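Local coordinates for cellulase (Bacillus sp. BG-CS10, PDB 5E09), which probably hydrolyses internal beta-1,4-glucosidic bonds of cellulose with a family 5 glycoside hydrolase barrel, which it carries together with a family 46 carbohydrate-binding module, at residues A463-E469 with V505-H511; F470-Q474 with A500-V505. All coordinates share one frame. Numbering follows the deposited sequence.

Contact 1. Residues A463-E469 with V505-H511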
loop_
_atom_site.group_PDB
_atom_site.type_symbol
_atom_site.label_atom_id
_atom_site.label_comp_id
_atom_site.label_asym_id
_atom_site.label_seq_id
_atom_site.Cartn_x
_atom_site.Cartn_y
_atom_site.Cartn_z
ATOM N N ALA A 463 10.312 0.075 23.647
ATOM C CA ALA A 463 10.758 1.151 24.517
ATOM C C ALA A 463 9.955 1.139 25.808
ATOM O O ALA A 463 8.747 1.350 25.785
ATOM C CB ALA A 463 10.618 2.488 23.821
ATOM N N VAL A 464 10.614 0.875 26.932
ATOM C CA VAL A 464 9.929 0.943 28.226
ATOM C C VAL A 464 10.740 1.782 29.191
ATOM O O VAL A 464 11.948 1.858 29.070
ATOM C CB VAL A 464 9.697 -0.448 28.848
ATOM C CG1 VAL A 464 8.763 -1.282 27.980
ATOM C CG2 VAL A 464 11.021 -1.162 29.065
ATOM N N TYR A 465 10.087 2.424 30.147
ATOM C CA TYR A 465 10.833 3.163 31.155
ATOM C C TYR A 465 11.490 2.193 32.119
ATOM O O TYR A 465 11.152 1.007 32.139
ATOM C CB TYR A 465 9.931 4.135 31.909
ATOM C CG TYR A 465 9.478 5.293 31.062
ATOM C CD1 TYR A 465 10.385 6.248 30.614
ATOM C CD2 TYR A 465 8.149 5.433 30.704
ATOM C CE1 TYR A 465 9.973 7.309 29.834
ATOM C CE2 TYR A 465 7.729 6.487 29.929
ATOM C CZ TYR A 465 8.639 7.421 29.501
ATOM O OH TYR A 465 8.206 8.471 28.730
ATOM N N ALA A 466 12.428 2.703 32.913
ATOM C CA ALA A 466 13.171 1.876 33.858
ATOM C C ALA A 466 12.239 1.148 34.826
ATOM O O ALA A 466 12.591 0.093 35.352
ATOM C CB ALA A 466 14.178 2.724 34.626
ATOM N N ASN A 467 11.050 1.704 35.046
ATOM C CA ASN A 467 10.072 1.074 35.924
ATOM C C ASN A 467 9.206 0.024 35.215
ATOM O O ASN A 467 8.393 -0.643 35.852
ATOM C CB ASN A 467 9.175 2.135 36.579
ATOM C CG ASN A 467 8.318 2.888 35.576
ATOM O OD1 ASN A 467 8.364 2.632 34.374
ATOM N ND2 ASN A 467 7.516 3.824 36.076
ATOM N N GLY A 468 9.380 -0.115 33.901
ATOM C CA GLY A 468 8.652 -1.117 33.134
ATOM C C GLY A 468 7.451 -0.584 32.369
ATOM O O GLY A 468 6.796 -1.315 31.633
ATOM N N GLU A 469 7.164 0.699 32.543
ATOM C CA GLU A 469 6.043 1.353 31.875
ATOM C C GLU A 469 6.376 1.709 30.414
ATOM O O GLU A 469 7.507 2.090 30.105
ATOM C CB GLU A 469 5.652 2.597 32.676
ATOM C CG GLU A 469 4.671 3.547 32.027
ATOM C CD GLU A 469 4.341 4.719 32.942
ATOM O OE1 GLU A 469 4.644 4.630 34.156
ATOM O OE2 GLU A 469 3.789 5.729 32.451
ATOM N N VAL A 505 8.482 11.407 25.525
ATOM C CA VAL A 505 9.024 10.659 26.652
ATOM C C VAL A 505 9.458 11.598 27.776
ATOM O O VAL A 505 10.016 12.670 27.534
ATOM C CB VAL A 505 10.222 9.752 26.240
ATOM C CG1 VAL A 505 9.778 8.689 25.247
ATOM C CG2 VAL A 505 11.345 10.565 25.653
ATOM N N ARG A 506 9.177 11.184 29.006
ATOM C CA ARG A 506 9.582 11.915 30.197
ATOM C C ARG A 506 11.110 11.909 30.317
ATOM O O ARG A 506 11.791 11.157 29.615
ATOM C CB ARG A 506 8.965 11.278 31.445
ATOM C CG ARG A 506 9.843 10.154 31.950
ATOM C CD ARG A 506 9.258 9.226 33.008
ATOM N NE ARG A 506 7.890 8.792 32.768
ATOM C CZ ARG A 506 7.386 7.672 33.275
ATOM N NH1 ARG A 506 8.154 6.865 33.998
ATOM N NH2 ARG A 506 6.130 7.336 33.025
ATOM N N ASP A 507 11.643 12.739 31.212
ATOM C CA ASP A 507 13.059 12.682 31.567
ATOM C C ASP A 507 13.309 11.485 32.475
ATOM O O ASP A 507 12.913 11.490 33.639
ATOM C CB ASP A 507 13.508 13.967 32.267
ATOM C CG ASP A 507 13.304 15.202 31.412
ATOM O OD1 ASP A 507 13.744 15.197 30.240
ATOM O OD2 ASP A 507 12.707 16.178 31.918
ATOM N N ASP A 508 13.974 10.469 31.943
ATOM C CA ASP A 508 14.102 9.198 32.635
ATOM C C ASP A 508 15.076 8.292 31.904
ATOM O O ASP A 508 15.606 8.649 30.851
ATOM C CB ASP A 508 12.737 8.513 32.735
ATOM C CG ASP A 508 12.644 7.529 33.885
ATOM O OD1 ASP A 508 13.694 7.156 34.448
ATOM O OD2 ASP A 508 11.508 7.118 34.218
ATOM N N ASP A 509 15.311 7.118 32.473
ATOM C CA ASP A 509 15.995 6.055 31.763
ATOM C C ASP A 509 14.980 5.340 30.892
ATOM O O ASP A 509 13.864 5.054 31.324
ATOM C CB ASP A 509 16.660 5.084 32.737
ATOM C CG ASP A 509 18.029 5.549 33.166
ATOM O OD1 ASP A 509 18.357 6.724 32.903
ATOM O OD2 ASP A 509 18.775 4.747 33.767
ATOM N N ILE A 510 15.367 5.084 29.652
ATOM C CA ILE A 510 14.523 4.372 28.708
ATOM C C ILE A 510 15.260 3.134 28.218
ATOM O O ILE A 510 16.342 3.232 27.655
ATOM C CB ILE A 510 14.132 5.262 27.514
ATOM C CG1 ILE A 510 13.468 6.549 28.009
ATOM C CG2 ILE A 510 13.213 4.512 26.569
ATOM C CD1 ILE A 510 13.591 7.713 27.049
ATOM N N HIS A 511 14.684 1.968 28.468
ATOM C CA HIS A 511 15.233 0.716 27.975
ATOM C C HIS A 511 14.659 0.407 26.598
ATOM O O HIS A 511 13.447 0.234 26.441
ATOM C CB HIS A 511 14.943 -0.426 28.953
ATOM C CG HIS A 511 15.655 -0.294 30.265
ATOM N ND1 HIS A 511 15.411 0.738 31.145
ATOM C CD2 HIS A 511 16.613 -1.059 30.840
ATOM C CE1 HIS A 511 16.184 0.601 32.208
ATOM N NE2 HIS A 511 16.922 -0.483 32.048
#

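Contact 2. Residues F470-Q474 with A500-V505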
loop_
_atom_site.group_PDB
_atom_site.type_symbol
_atom_site.label_atom_id
_atom_site.label_comp_id
_atom_site.label_asym_id
_atom_site.label_seq_id
_atom_site.Cartn_x
_atom_site.Cartn_y
_atom_site.Cartn_z
ATOM N N PHE A 470 5.397 1.585 29.519
ATOM C CA PHE A 470 5.635 1.806 28.090
ATOM C C PHE A 470 5.993 3.258 27.784
ATOM O O PHE A 470 5.264 4.176 28.157
ATOM C CB PHE A 470 4.410 1.404 27.266
ATOM C CG PHE A 470 4.032 -0.046 27.399
ATOM C CD1 PHE A 470 4.944 -0.979 27.856
ATOM C CD2 PHE A 470 2.758 -0.474 27.058
ATOM C CE1 PHE A 470 4.593 -2.313 27.978
ATOM C CE2 PHE A 470 2.399 -1.807 27.175
ATOM C CZ PHE A 470 3.319 -2.726 27.635
ATOM N N ALA A 471 7.113 3.458 27.096
ATOM C CA ALA A 471 7.581 4.801 26.761
ATOM C C ALA A 471 7.276 5.167 25.312
ATOM O O ALA A 471 7.155 4.288 24.461
ATOM C CB ALA A 471 9.084 4.917 27.024
ATOM N N GLY A 472 7.154 6.465 25.041
ATOM C CA GLY A 472 7.046 6.971 23.680
ATOM C C GLY A 472 5.646 6.985 23.099
ATOM O O GLY A 472 4.685 6.661 23.790
ATOM N N PRO A 473 5.527 7.369 21.817
ATOM C CA PRO A 473 4.263 7.389 21.069
ATOM C C PRO A 473 3.548 6.040 21.099
ATOM O O PRO A 473 4.208 5.010 21.247
ATOM C CB PRO A 473 4.708 7.741 19.648
ATOM C CG PRO A 473 5.943 8.529 19.841
ATOM C CD PRO A 473 6.642 7.884 21.006
ATOM N N GLN A 474 2.223 6.063 20.958
ATOM C CA GLN A 474 1.383 4.878 21.101
ATOM C C GLN A 474 1.696 4.159 22.402
ATOM O O GLN A 474 2.149 3.011 22.406
ATOM C CB GLN A 474 1.552 3.931 19.907
ATOM C CG GLN A 474 1.297 4.586 18.556
ATOM C CD GLN A 474 -0.104 5.167 18.429
ATOM O OE1 GLN A 474 -1.026 4.780 19.151
ATOM N NE2 GLN A 474 -0.267 6.110 17.508
ATOM N N ALA A 500 10.333 12.953 17.081
ATOM C CA ALA A 500 8.969 12.549 17.410
ATOM C C ALA A 500 8.933 11.565 18.584
ATOM O O ALA A 500 8.039 11.632 19.429
ATOM C CB ALA A 500 8.282 11.948 16.189
ATOM N N PHE A 501 9.899 10.654 18.650
ATOM C CA PHE A 501 9.963 9.737 19.784
ATOM C C PHE A 501 10.268 10.497 21.071
ATOM O O PHE A 501 9.599 10.309 22.088
ATOM C CB PHE A 501 11.017 8.652 19.562
ATOM C CG PHE A 501 11.251 7.769 20.768
ATOM C CD1 PHE A 501 10.416 6.691 21.030
ATOM C CD2 PHE A 501 12.310 8.011 21.630
ATOM C CE1 PHE A 501 10.629 5.877 22.129
ATOM C CE2 PHE A 501 12.530 7.197 22.734
ATOM C CZ PHE A 501 11.685 6.129 22.985
ATOM N N PHE A 502 11.272 11.364 21.023
ATOM C CA PHE A 502 11.708 12.055 22.232
ATOM C C PHE A 502 10.702 13.091 22.739
ATOM O O PHE A 502 10.619 13.329 23.943
ATOM C CB PHE A 502 13.068 12.714 22.004
ATOM C CG PHE A 502 14.201 11.738 21.941
ATOM C CD1 PHE A 502 14.477 10.911 23.017
ATOM C CD2 PHE A 502 14.993 11.648 20.810
ATOM C CE1 PHE A 502 15.523 10.006 22.962
ATOM C CE2 PHE A 502 16.040 10.756 20.753
ATOM C CZ PHE A 502 16.307 9.933 21.829
ATOM N N ASN A 503 9.927 13.687 21.834
ATOM C CA ASN A 503 8.899 14.652 22.226
ATOM C C ASN A 503 7.820 14.035 23.112
ATOM O O ASN A 503 7.023 14.755 23.709
ATOM C CB ASN A 503 8.228 15.278 20.996
ATOM C CG ASN A 503 9.154 16.201 20.220
ATOM O OD1 ASN A 503 10.148 16.705 20.748
ATOM N ND2 ASN A 503 8.831 16.421 18.952
ATOM N N GLU A 504 7.777 12.708 23.192
ATOM C CA GLU A 504 6.734 12.052 23.971
ATOM C C GLU A 504 7.298 11.095 25.013
ATOM O O GLU A 504 6.672 10.096 25.355
ATOM C CB GLU A 504 5.754 11.318 23.042
ATOM C CG GLU A 504 5.038 12.263 22.076
ATOM C CD GLU A 504 3.981 11.580 21.223
ATOM O OE1 GLU A 504 3.182 10.787 21.771
ATOM O OE2 GLU A 504 3.948 11.842 19.998
ATOM N N VAL A 505 8.482 11.407 25.525
ATOM C CA VAL A 505 9.024 10.659 26.652
ATOM C C VAL A 505 9.458 11.598 27.776
ATOM O O VAL A 505 10.016 12.670 27.534
ATOM C CB VAL A 505 10.222 9.752 26.240
ATOM C CG1 VAL A 505 9.778 8.689 25.247
ATOM C CG2 VAL A 505 11.345 10.565 25.653
HETATM O O HOH W 1 5.813 8.043 27.225
#

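Contact 1. Residues A463-E469 with V505-H511
Ala463 opens the contact, its CA making a CA-H...O contact to His511 O (3.4 Å). Val464 and His511 form an antiparallel hydrogen-bonded pair, with Val464 N to His511 O at 2.9 Å and His511 N to Val464 O at 2.8 Å. Tyr465, paired with Ile510 without hydrogen bonds, is the centrepiece. The guanidinium of Arg506 lies flat on its ring, planes at 8° and centres 3.7 Å apart, a cation-pi stack, while Tyr465 OH accepts from Arg506 N (2.9 Å); tyrosine offers a broad aromatic face and a polar tip. The strand leaves through a type I turn, Tyr465 to Gly468. Ala466 N reaches Asp509 O in a weak bond (3.2 Å), the short amide of Asn467 lets its OD1 accept from Glu469 N (2.9 Å) in an Asx turn, and Gly468 takes a positive phi at which a CB would jam against the preceding carbonyl. Glu469 OE2 forms a salt bridge with Arg506 NH2 (2.9 Å); arginine suits 506 because its flat, charged group can stack on Tyr465 and still reach Glu469 and Asp508. In the antiparallel sheet of the carbohydrate-binding module, strand 509-516 runs between 458-465 and 521-529, whose Leu526 pairs with Ile510.

Contact 2. Residues F470-Q474 with A500-V505
Pro473, Glu504 and Gly472 bear most of this contact, in which a loop packs on the end of a short helix. The ring of Pro473 sits against the helix: its CD lies 4.0 Å from Phe501 CD1 and its CG 3.8 Å from Ala500 O. A rigid, apolar ring fits here, since it fills the space beside the phenylalanine without needing a polar partner. Glu504 points its CA-to-CB bond toward the loop, and its carboxylate skirts the proline, with OE1 3.6 Å from Pro473 CA. Glu504 is exposed, so its charge can stay solvated beside the proline, while its carbonyl faces Gly472.

There Glu504 O receives a CA-H...O contact from Gly472 CA (3.6 Å), and a water bridges the same two residues, accepting from Gly472 N (3.0 Å) and donating to Glu504 O (2.9 Å). Within the carbohydrate-binding module, the contact thus fastens the connection between strands 458-465 and 479-480 to helix 499-502 and the chain that leaves it; Lys480 NZ also holds the loop by bonding to Ala471 O and Pro473 O. Glycine suits 472: its phi of 86° is easiest without a side chain, and an ideal CB would clash with Phe501 CE1 at 2.8 Å. Val505 CG1 lies 3.4 Å from Gly472 N. Val505 CG1 also packs 4.2 Å from Ala471 CB, a small side chain matched to this buried spot, while Phe501 reaches on to Ala463 of strand 458-465.

Overall arrangement
Both contacts lie in the C-terminal carbohydrate-binding module, well along the chain from the catalytic barrel. The chain enters contact 1 at the end of strand 458-465, turns, and passes directly into the 470-474 loop of contact 2. It then builds strands 479-480, 486-489 and 494-497 before helix 499-502 returns to that loop and closes contact 2; from Val505, shared by both, the 505-511 segment leading into strand 509-516 closes contact 1, so contact 2 is nested inside it. Ala463 O probably hydrogen-bonds to Ala471 N (3.0 Å), while Ala471 CB packs on Tyr465 CZ (3.6 Å). Contact 1 joins adjacent strands 458-465 and 509-516; contact 2 ties the loop after 458-465 to helix 499-502.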